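Local coordinates for probable threonyl-tRNA synthetase 1 (Aeropyrum pernix, PDB 3A32), which probably attaches threonine to its cognate tRNA in two steps, activation by ATP and transfer, as a zinc-binding class II synthetase lacking a cis-editing domain, at residues E226-A231 with F283-P288; Y179-E184 with L261-M266. All blocks are in the same frame, centred on the assembly; numbering follows the deposited sequence.

Contact 1: E226-A231 with F283-P288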
# COMPACT_ATOMS: atom_id res chain seq x y z
N GLU A 226 -9.72 36.77 -5.11
CA GLU A 226 -9.78 37.48 -3.83
C GLU A 226 -10.16 36.60 -2.67
O GLU A 226 -9.55 36.70 -1.65
CB GLU A 226 -10.73 38.67 -3.92
CG GLU A 226 -10.15 39.74 -4.84
CD GLU A 226 -11.01 41.00 -4.95
OE1 GLU A 226 -12.26 40.88 -4.96
OE2 GLU A 226 -10.40 42.09 -5.05
N GLY A 227 -11.16 35.77 -2.82
CA GLY A 227 -11.56 34.84 -1.76
C GLY A 227 -10.45 33.83 -1.45
O GLY A 227 -10.16 33.58 -0.30
N ALA A 228 -9.79 33.30 -2.48
CA ALA A 228 -8.65 32.37 -2.35
C ALA A 228 -7.41 33.00 -1.77
O ALA A 228 -6.90 32.52 -0.80
CB ALA A 228 -8.35 31.66 -3.70
N GLU A 229 -6.96 34.13 -2.31
CA GLU A 229 -5.76 34.83 -1.76
C GLU A 229 -5.95 35.28 -0.31
O GLU A 229 -5.01 35.22 0.54
CB GLU A 229 -5.36 36.02 -2.61
CG GLU A 229 -5.00 35.63 -4.04
CD GLU A 229 -4.71 36.80 -4.96
OE1 GLU A 229 -5.03 37.94 -4.56
OE2 GLU A 229 -4.19 36.59 -6.10
N GLU A 230 -7.16 35.71 -0.04
CA GLU A 230 -7.50 36.08 1.30
C GLU A 230 -7.66 34.85 2.22
O GLU A 230 -7.31 34.93 3.39
CB GLU A 230 -8.70 37.03 1.29
CG GLU A 230 -9.93 36.49 1.80
CD GLU A 230 -10.27 37.17 3.09
OE1 GLU A 230 -11.47 37.54 3.25
OE2 GLU A 230 -9.32 37.35 3.92
N ALA A 231 -8.10 33.71 1.71
CA ALA A 231 -8.04 32.49 2.58
C ALA A 231 -6.59 32.14 3.01
O ALA A 231 -6.32 31.83 4.19
CB ALA A 231 -8.74 31.29 1.94
N PHE A 283 -5.01 26.09 -4.96
CA PHE A 283 -6.30 26.42 -5.57
C PHE A 283 -6.37 26.30 -7.08
O PHE A 283 -5.38 26.50 -7.81
CB PHE A 283 -6.67 27.85 -5.19
CG PHE A 283 -6.98 28.02 -3.74
CD1 PHE A 283 -8.31 28.08 -3.31
CD2 PHE A 283 -5.95 28.10 -2.80
CE1 PHE A 283 -8.60 28.20 -1.94
CE2 PHE A 283 -6.23 28.26 -1.45
CZ PHE A 283 -7.55 28.30 -1.01
N ASP A 284 -7.58 26.05 -7.54
CA ASP A 284 -7.83 25.70 -8.89
C ASP A 284 -9.20 26.24 -9.26
O ASP A 284 -10.22 25.90 -8.63
CB ASP A 284 -7.73 24.18 -9.06
CG ASP A 284 -7.58 23.75 -10.50
OD1 ASP A 284 -8.27 24.36 -11.37
OD2 ASP A 284 -6.78 22.81 -10.75
N PHE A 285 -9.18 27.14 -10.25
CA PHE A 285 -10.38 27.83 -10.81
C PHE A 285 -10.74 27.20 -12.17
O PHE A 285 -11.83 27.40 -12.70
CB PHE A 285 -10.08 29.33 -10.96
CG PHE A 285 -9.73 29.98 -9.64
CD1 PHE A 285 -10.37 29.56 -8.44
CD2 PHE A 285 -8.78 30.98 -9.57
CE1 PHE A 285 -10.05 30.12 -7.23
CE2 PHE A 285 -8.48 31.60 -8.33
CZ PHE A 285 -9.09 31.16 -7.17
N ASN A 286 -9.82 26.40 -12.67
CA ASN A 286 -9.99 25.67 -13.89
C ASN A 286 -10.88 24.43 -13.72
O ASN A 286 -11.88 24.30 -14.44
CB ASN A 286 -8.61 25.31 -14.43
CG ASN A 286 -8.68 24.55 -15.76
OD1 ASN A 286 -9.32 24.99 -16.72
ND2 ASN A 286 -7.96 23.42 -15.84
N LEU A 287 -10.51 23.53 -12.79
CA LEU A 287 -11.19 22.23 -12.59
C LEU A 287 -12.68 22.35 -12.27
O LEU A 287 -13.46 21.58 -12.78
CB LEU A 287 -10.50 21.36 -11.50
CG LEU A 287 -9.21 20.56 -11.78
CD1 LEU A 287 -8.67 19.78 -10.53
CD2 LEU A 287 -9.28 19.64 -13.06
N PRO A 288 -13.07 23.27 -11.36
CA PRO A 288 -14.51 23.43 -11.11
C PRO A 288 -15.33 23.93 -12.30
O PRO A 288 -16.57 23.73 -12.33
CB PRO A 288 -14.57 24.45 -9.97
CG PRO A 288 -13.23 25.10 -9.91
CD PRO A 288 -12.24 24.14 -10.49
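In the catalytic core of a class II synthetase, built on a largely antiparallel sheet, helix 222-243 lies against the end of strand 273-284, and Ala228 meets Phe283 and Phe285 there. The methyl of Ala228 does most of the touching. It sits over one face of the Phe283 ring in a CH-pi contact, CB 3.9 Å from the ring centroid and 22° off the normal, shifted toward the CD1 side of the rim. The same Ala228 CB meets Phe285 at the ring edge, in plane, 3.6 Å from CZ. Both rings leave their backbone with CG anti to the carbonyl carbon (chi1 -69° and -59°), which puts them on the helix side. One turn further along the helix, Ala231 CB approaches Phe283 CZ obliquely at 4.4 Å. Past Phe283 the strand turns into helix 287-290, where Asp284 OD1 caps the new helix by accepting from Leu287 N at 2.8 Å, a nearly straight bond that arrives from above the carboxylate plane. Asp284 OD2 is hydrogen-bonded to NE2 of His310, a zinc ligand, tying this turn to the metal site. Around the contact, Val174 and Val178 of helix 174-191 and Ile309 of strand 306-316 also pack on Phe283, while Trp225 meets Phe285 edge-to-face.

Contact 2: Y179-E184 with L261-M266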
# COMPACT_ATOMS: atom_id res chain seq x y z
N TYR A 179 -5.38 26.09 7.02
CA TYR A 179 -4.63 26.05 8.25
C TYR A 179 -4.38 24.59 8.68
O TYR A 179 -3.26 24.24 9.03
CB TYR A 179 -5.37 26.84 9.34
CG TYR A 179 -4.61 26.87 10.64
CD1 TYR A 179 -3.52 27.75 10.83
CD2 TYR A 179 -4.95 25.99 11.67
CE1 TYR A 179 -2.80 27.73 12.03
CE2 TYR A 179 -4.26 25.98 12.86
CZ TYR A 179 -3.21 26.84 13.03
OH TYR A 179 -2.55 26.77 14.23
N ASP A 180 -5.42 23.76 8.64
CA ASP A 180 -5.33 22.37 9.02
C ASP A 180 -4.31 21.59 8.21
O ASP A 180 -3.64 20.69 8.76
CB ASP A 180 -6.69 21.69 8.90
CG ASP A 180 -7.70 22.13 10.03
OD1 ASP A 180 -7.30 22.82 10.99
OD2 ASP A 180 -8.88 21.75 9.95
N VAL A 181 -4.20 21.93 6.91
CA VAL A 181 -3.21 21.26 6.03
C VAL A 181 -1.83 21.64 6.48
O VAL A 181 -0.97 20.77 6.56
CB VAL A 181 -3.44 21.53 4.52
CG1 VAL A 181 -2.27 20.96 3.67
CG2 VAL A 181 -4.77 20.89 4.08
N PHE A 182 -1.63 22.91 6.85
CA PHE A 182 -0.37 23.26 7.47
C PHE A 182 -0.13 22.40 8.71
O PHE A 182 0.99 21.90 8.90
CB PHE A 182 -0.25 24.75 7.86
CG PHE A 182 0.96 25.03 8.73
CD1 PHE A 182 2.21 25.24 8.16
CD2 PHE A 182 0.86 25.03 10.10
CE1 PHE A 182 3.35 25.47 8.97
CE2 PHE A 182 1.99 25.25 10.91
CZ PHE A 182 3.24 25.47 10.32
N GLU A 183 -1.16 22.23 9.55
CA GLU A 183 -0.99 21.48 10.82
C GLU A 183 -0.69 19.99 10.52
O GLU A 183 0.08 19.37 11.22
CB GLU A 183 -2.21 21.61 11.74
CG GLU A 183 -2.39 22.99 12.36
CD GLU A 183 -1.43 23.32 13.54
OE1 GLU A 183 -0.21 23.17 13.40
OE2 GLU A 183 -1.91 23.73 14.62
N GLU A 184 -1.29 19.46 9.47
CA GLU A 184 -0.97 18.11 9.02
C GLU A 184 0.49 17.95 8.59
O GLU A 184 1.15 17.00 8.97
CB GLU A 184 -1.94 17.74 7.87
CG GLU A 184 -3.34 17.53 8.40
CD GLU A 184 -4.40 17.57 7.36
OE1 GLU A 184 -4.13 17.62 6.15
OE2 GLU A 184 -5.56 17.53 7.79
N LEU A 261 0.27 28.15 -1.68
CA LEU A 261 1.17 28.25 -0.56
C LEU A 261 2.14 27.06 -0.63
O LEU A 261 1.72 25.89 -0.80
CB LEU A 261 0.32 28.17 0.69
CG LEU A 261 0.83 28.18 2.11
CD1 LEU A 261 -0.35 28.51 2.99
CD2 LEU A 261 1.48 26.81 2.50
N ASP A 262 3.44 27.33 -0.46
CA ASP A 262 4.45 26.28 -0.47
C ASP A 262 5.06 26.16 0.90
O ASP A 262 5.26 27.16 1.58
CB ASP A 262 5.54 26.60 -1.47
CG ASP A 262 5.04 26.46 -2.89
OD1 ASP A 262 4.46 25.37 -3.18
OD2 ASP A 262 5.19 27.43 -3.68
N PHE A 263 5.30 24.92 1.29
CA PHE A 263 5.95 24.58 2.56
C PHE A 263 7.46 24.48 2.34
O PHE A 263 7.90 23.69 1.53
CB PHE A 263 5.50 23.20 3.01
CG PHE A 263 4.01 23.09 3.24
CD1 PHE A 263 3.32 24.03 4.06
CD2 PHE A 263 3.30 22.02 2.71
CE1 PHE A 263 1.98 23.88 4.30
CE2 PHE A 263 1.94 21.87 2.96
CZ PHE A 263 1.29 22.79 3.74
N ILE A 264 8.22 25.24 3.10
CA ILE A 264 9.63 25.33 2.87
C ILE A 264 10.40 25.18 4.17
O ILE A 264 10.33 26.05 5.04
CB ILE A 264 10.03 26.69 2.21
CG1 ILE A 264 9.46 26.80 0.80
CG2 ILE A 264 11.55 26.79 2.11
CD1 ILE A 264 9.10 28.18 0.48
N MET A 265 11.15 24.09 4.30
CA MET A 265 12.07 23.96 5.42
C MET A 265 13.38 24.68 5.11
O MET A 265 13.92 24.53 4.02
CB MET A 265 12.34 22.48 5.71
CG MET A 265 13.26 22.28 6.88
SD MET A 265 12.95 20.72 7.68
CE MET A 265 11.32 21.01 8.41
N MET A 266 13.87 25.44 6.08
CA MET A 266 15.19 26.06 6.03
C MET A 266 16.25 25.19 6.69
O MET A 266 16.13 24.83 7.87
CB MET A 266 15.17 27.43 6.70
CG MET A 266 14.17 28.38 6.07
SD MET A 266 14.38 28.55 4.27
CE MET A 266 16.11 29.16 4.22
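Helix 174-191 passes over strand 260-268 with Phe182 and Phe263 the nearest pair, their CA atoms 8.1 Å apart, a spacing bridged by side chains. Phe263 carries the contact: its CB points toward the helix, and with CG anti to the carbonyl carbon (chi1 -61°) the ring extends outward until its far end, CE1 and CZ, reaches the helix surface. CE1 lies 4.0 Å from the backbone CA of Phe182 and, at 4.1 Å, also touches CD1 of the Phe182 ring. That second approach is to the edge of the Phe182 ring, near its plane, so the two aromatic rings meet without stacking. Val181 CG1, the branch placed anti to the backbone N (chi1 173°), is the one that comes to the edge of the Phe263 ring, 4.0 Å from CZ; the valine and phenylalanine side chains run at about a right angle to each other. An alanine in place of Phe263 would remove the ring that spans the distance to the helix, and would probably leave Val181 and Phe182 without their partner from the strand. Further cover comes from Phe202 of the adjacent strand 202-207, which packs on Phe263, and from Ile239 of helix 222-243, which touches Phe182. All three residues of the contact are buried and meet through carbon atoms alone, which is consistent with the helix being held on the sheet here by dispersion forces and the exclusion of water.

How the contacts relate
Both contacts are buried in the catalytic core and lay helices on the same sheet, in which strands 260-268 and 273-284 are antiparallel neighbours following each other in the chain. Their centres are 18 Å apart and they do not touch. Contact 1 brings helix 222-243 to the sheet, contact 2 helix 174-191, and the two helices also meet each other through Ala231 with Val174 and Phe182 with Ile239. Both rely on apolar aromatic packing, but contact 1 seats a small methyl on a ring face beside a polar capped turn connected to a zinc ligand, whereas contact 2 pushes a ring end against helix backbone and side chains.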